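Local coordinates for CRISPR-associated protein, Cse1 family (Acidimicrobium ferrooxidans, PDB 4H3T) that probably serves as the large Cse1 subunit of a type I-E CRISPR Cascade complex, which helps recognise invading DNA, at residues L104-Q113 with P157-H168. The protein carries 1 engineered substitution. Residues are numbered along the deposited sequence; the frame is centred on the assembly and turned at random.
Sequences LFSKEFPFFQ and PAEAARWLVERH
Phe112 and His168 meet obliquely across the contact, their ring planes turned 84° apart, with CD2 of Phe112 3.7 Å from CD2 of His168. One face of the Phe112 ring takes CZ of Phe111, offset toward the rim; Phe111 in turn carries CD1 of Phe112 over one of its own faces and receives CG2 of Val165 at its edge. The beta-branched side chain of Val165 suits this place, since its CG2 methyl touches both phenylalanine rings. At the edge of the His168 ring lies a polar partner: NE2 donates to the backbone O of Phe112 over 2.9 Å, with an N-H...O angle of 159°. As ND1 accepts from the backbone N of Arg263, both ring nitrogens are engaged and the rotation of the imidazole is fixed. Toward the start of the helix, Phe105 rests one face on CB of its neighbour Leu104 and turns its edge to CG of Pro157; proline, lacking a backbone N-H, is well tolerated in this first turn. Leu164 has CG anti to the backbone N (chi1 174°), which sends its methyls into the loop: CD2 lies 3.7 Å from CD1 of Leu104 and 3.8 Å from CB of Phe112. Gln113 braces the loop from within, its NE2 giving one hydrogen to Leu104 O (2.8 Å) and the other to Phe111 O (2.9 Å), while OE1 accepts from Leu267 N. Leu164 also touches Ile265 of strand 263-272, and Val165 touches Leu56 and Leu59 of helix 52-68. Apolar loop-to-helix packing and a histidine-to-carbonyl bond thus join the loop after helix 88-98, which bends through a type II beta turn from Pro110 to Gln113, to helix 157-170 in the Cse1 family region.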
# COMPACT_ATOMS: atom_id res chain seq x y z
N LEU A 104 -17.95 -0.13 20.59
CA LEU A 104 -18.18 -1.17 19.59
C LEU A 104 -19.55 -1.86 19.73
O LEU A 104 -20.09 -2.34 18.74
CB LEU A 104 -17.07 -2.24 19.71
CG LEU A 104 -16.85 -3.15 18.50
CD1 LEU A 104 -16.32 -2.36 17.31
CD2 LEU A 104 -15.89 -4.29 18.87
N PHE A 105 -20.09 -1.95 20.95
CA PHE A 105 -21.37 -2.61 21.21
C PHE A 105 -22.44 -1.66 21.72
O PHE A 105 -23.40 -2.11 22.33
CB PHE A 105 -21.17 -3.79 22.18
CG PHE A 105 -20.04 -4.72 21.77
CD1 PHE A 105 -19.96 -5.22 20.48
CD2 PHE A 105 -19.05 -5.06 22.68
CE1 PHE A 105 -18.93 -6.10 20.11
CE2 PHE A 105 -18.07 -6.00 22.34
CZ PHE A 105 -18.00 -6.50 21.06
N SER A 106 -22.35 -0.36 21.40
CA SER A 106 -23.40 0.59 21.77
C SER A 106 -24.72 0.14 21.14
O SER A 106 -24.72 -0.31 20.00
CB SER A 106 -23.06 2.00 21.30
OG SER A 106 -24.19 2.86 21.42
N LYS A 107 -25.81 0.23 21.87
CA LYS A 107 -27.12 -0.16 21.30
C LYS A 107 -27.65 0.93 20.34
O LYS A 107 -28.43 0.62 19.46
CB LYS A 107 -28.13 -0.48 22.42
CG LYS A 107 -28.01 -1.96 22.89
CD LYS A 107 -29.25 -2.50 23.60
CE LYS A 107 -29.28 -2.24 25.08
NZ LYS A 107 -30.52 -2.81 25.69
N GLU A 108 -27.20 2.16 20.44
CA GLU A 108 -27.66 3.22 19.57
C GLU A 108 -26.60 3.65 18.55
O GLU A 108 -26.96 3.92 17.41
CB GLU A 108 -28.10 4.41 20.45
CG GLU A 108 -28.53 5.63 19.67
CD GLU A 108 -29.14 6.77 20.48
OE1 GLU A 108 -28.91 6.84 21.70
OE2 GLU A 108 -29.79 7.64 19.85
N PHE A 109 -25.32 3.76 18.94
CA PHE A 109 -24.28 4.24 18.06
C PHE A 109 -23.09 3.27 17.93
O PHE A 109 -21.95 3.66 18.20
CB PHE A 109 -23.75 5.55 18.62
CG PHE A 109 -24.76 6.62 18.87
CD1 PHE A 109 -25.26 7.37 17.82
CD2 PHE A 109 -25.13 6.96 20.16
CE1 PHE A 109 -26.14 8.43 18.05
CE2 PHE A 109 -26.03 8.00 20.40
CZ PHE A 109 -26.53 8.73 19.34
N PRO A 110 -23.33 1.97 17.67
CA PRO A 110 -22.18 1.06 17.56
C PRO A 110 -21.17 1.59 16.54
O PRO A 110 -21.51 1.96 15.41
CB PRO A 110 -22.79 -0.26 17.20
CG PRO A 110 -24.10 0.06 16.58
CD PRO A 110 -24.57 1.33 17.25
N PHE A 111 -19.89 1.62 16.97
CA PHE A 111 -18.81 2.17 16.16
C PHE A 111 -18.69 1.47 14.80
O PHE A 111 -18.58 0.25 14.76
CB PHE A 111 -17.48 2.04 16.91
CG PHE A 111 -16.29 2.59 16.14
CD1 PHE A 111 -16.01 3.93 16.15
CD2 PHE A 111 -15.46 1.74 15.42
CE1 PHE A 111 -14.93 4.44 15.44
CE2 PHE A 111 -14.34 2.25 14.75
CZ PHE A 111 -14.09 3.60 14.77
N PHE A 112 -18.73 2.24 13.71
CA PHE A 112 -18.61 1.79 12.33
C PHE A 112 -19.67 0.75 11.96
O PHE A 112 -19.51 -0.06 11.01
CB PHE A 112 -17.17 1.28 12.07
CG PHE A 112 -16.16 2.31 11.63
CD1 PHE A 112 -16.27 3.64 12.03
CD2 PHE A 112 -15.13 1.97 10.76
CE1 PHE A 112 -15.37 4.60 11.54
CE2 PHE A 112 -14.21 2.92 10.33
CZ PHE A 112 -14.28 4.21 10.80
N GLN A 113 -20.84 0.80 12.70
CA GLN A 113 -21.91 -0.15 12.50
C GLN A 113 -23.24 0.53 12.38
O GLN A 113 -23.37 1.73 12.67
CB GLN A 113 -21.93 -1.16 13.66
CG GLN A 113 -20.72 -2.08 13.71
CD GLN A 113 -20.63 -2.68 15.06
OE1 GLN A 113 -21.41 -3.57 15.42
NE2 GLN A 113 -19.88 -2.05 15.93
N PRO A 157 -13.49 -8.88 20.97
CA PRO A 157 -13.87 -7.49 20.59
C PRO A 157 -12.73 -6.72 19.85
O PRO A 157 -12.99 -6.10 18.84
CB PRO A 157 -14.26 -6.85 21.93
CG PRO A 157 -14.73 -8.01 22.77
CD PRO A 157 -13.73 -9.13 22.41
N ALA A 158 -11.48 -6.81 20.31
CA ALA A 158 -10.34 -6.14 19.66
C ALA A 158 -10.14 -6.64 18.21
O ALA A 158 -9.91 -5.81 17.33
CB ALA A 158 -9.06 -6.36 20.46
N GLU A 159 -10.22 -7.97 17.97
CA GLU A 159 -10.07 -8.52 16.61
C GLU A 159 -11.17 -8.03 15.72
O GLU A 159 -10.95 -7.66 14.56
CB GLU A 159 -10.08 -10.06 16.56
CG GLU A 159 -8.88 -10.73 17.22
CD GLU A 159 -9.00 -12.20 17.57
OE1 GLU A 159 -10.11 -12.70 17.88
OE2 GLU A 159 -7.94 -12.85 17.65
N ALA A 160 -12.40 -8.03 16.26
CA ALA A 160 -13.55 -7.63 15.46
C ALA A 160 -13.45 -6.16 15.08
O ALA A 160 -13.75 -5.81 13.96
CB ALA A 160 -14.87 -7.90 16.18
N ALA A 161 -13.02 -5.33 16.02
CA ALA A 161 -12.86 -3.88 15.75
C ALA A 161 -11.83 -3.63 14.63
O ALA A 161 -12.07 -2.80 13.75
CB ALA A 161 -12.45 -3.15 17.00
N ARG A 162 -10.68 -4.33 14.68
CA ARG A 162 -9.65 -4.16 13.66
C ARG A 162 -10.19 -4.57 12.29
O ARG A 162 -10.04 -3.82 11.32
CB ARG A 162 -8.42 -4.97 13.97
CG ARG A 162 -7.62 -4.42 15.11
CD ARG A 162 -6.29 -5.10 15.26
NE ARG A 162 -6.35 -6.52 15.54
CZ ARG A 162 -6.24 -7.10 16.73
NH1 ARG A 162 -6.21 -6.36 17.83
NH2 ARG A 162 -6.25 -8.42 16.83
N TRP A 163 -10.86 -5.74 12.21
CA TRP A 163 -11.38 -6.19 10.94
C TRP A 163 -12.55 -5.36 10.42
O TRP A 163 -12.75 -5.29 9.19
CB TRP A 163 -11.75 -7.63 10.97
CG TRP A 163 -10.55 -8.51 11.05
CD1 TRP A 163 -10.23 -9.37 12.06
CD2 TRP A 163 -9.56 -8.70 10.05
NE1 TRP A 163 -9.09 -10.07 11.75
CE2 TRP A 163 -8.60 -9.60 10.57
CE3 TRP A 163 -9.28 -8.06 8.82
CZ2 TRP A 163 -7.48 -10.00 9.85
CZ3 TRP A 163 -8.17 -8.45 8.12
CH2 TRP A 163 -7.26 -9.38 8.65
N LEU A 164 -13.30 -4.75 11.33
CA LEU A 164 -14.40 -3.86 10.98
C LEU A 164 -13.88 -2.62 10.24
O LEU A 164 -14.40 -2.27 9.20
CB LEU A 164 -15.13 -3.47 12.26
CG LEU A 164 -16.22 -2.46 12.21
CD1 LEU A 164 -17.35 -2.93 11.30
CD2 LEU A 164 -16.74 -2.21 13.62
N VAL A 165 -12.78 -2.02 10.74
CA VAL A 165 -12.13 -0.89 10.16
C VAL A 165 -11.57 -1.29 8.81
O VAL A 165 -11.78 -0.60 7.82
CB VAL A 165 -11.04 -0.32 11.09
CG1 VAL A 165 -10.27 0.81 10.37
CG2 VAL A 165 -11.68 0.23 12.37
N GLU A 166 -10.99 -2.46 8.73
CA GLU A 166 -10.44 -2.93 7.47
C GLU A 166 -11.52 -3.21 6.45
O GLU A 166 -11.30 -2.92 5.26
CB GLU A 166 -9.58 -4.20 7.73
CG GLU A 166 -8.76 -4.72 6.53
CD GLU A 166 -9.42 -5.77 5.64
OE1 GLU A 166 -10.64 -5.98 5.78
OE2 GLU A 166 -8.73 -6.31 4.74
N ARG A 167 -12.66 -3.81 6.85
CA ARG A 167 -13.64 -4.24 5.87
C ARG A 167 -14.34 -3.08 5.17
O ARG A 167 -14.72 -3.22 4.03
CB ARG A 167 -14.66 -5.19 6.52
CG ARG A 167 -15.56 -5.87 5.53
CD ARG A 167 -14.85 -6.57 4.39
NE ARG A 167 -15.68 -7.66 3.92
CZ ARG A 167 -15.67 -8.90 4.38
NH1 ARG A 167 -16.55 -9.79 3.94
NH2 ARG A 167 -14.80 -9.25 5.33
N HIS A 168 -14.54 -1.96 5.85
CA HIS A 168 -15.13 -0.80 5.19
C HIS A 168 -14.28 -0.26 4.05
O HIS A 168 -14.82 0.30 3.07
CB HIS A 168 -15.33 0.33 6.17
CG HIS A 168 -16.57 0.24 6.98
ND1 HIS A 168 -17.79 0.48 6.42
CD2 HIS A 168 -16.74 -0.16 8.26
CE1 HIS A 168 -18.66 0.34 7.41
NE2 HIS A 168 -18.07 -0.09 8.53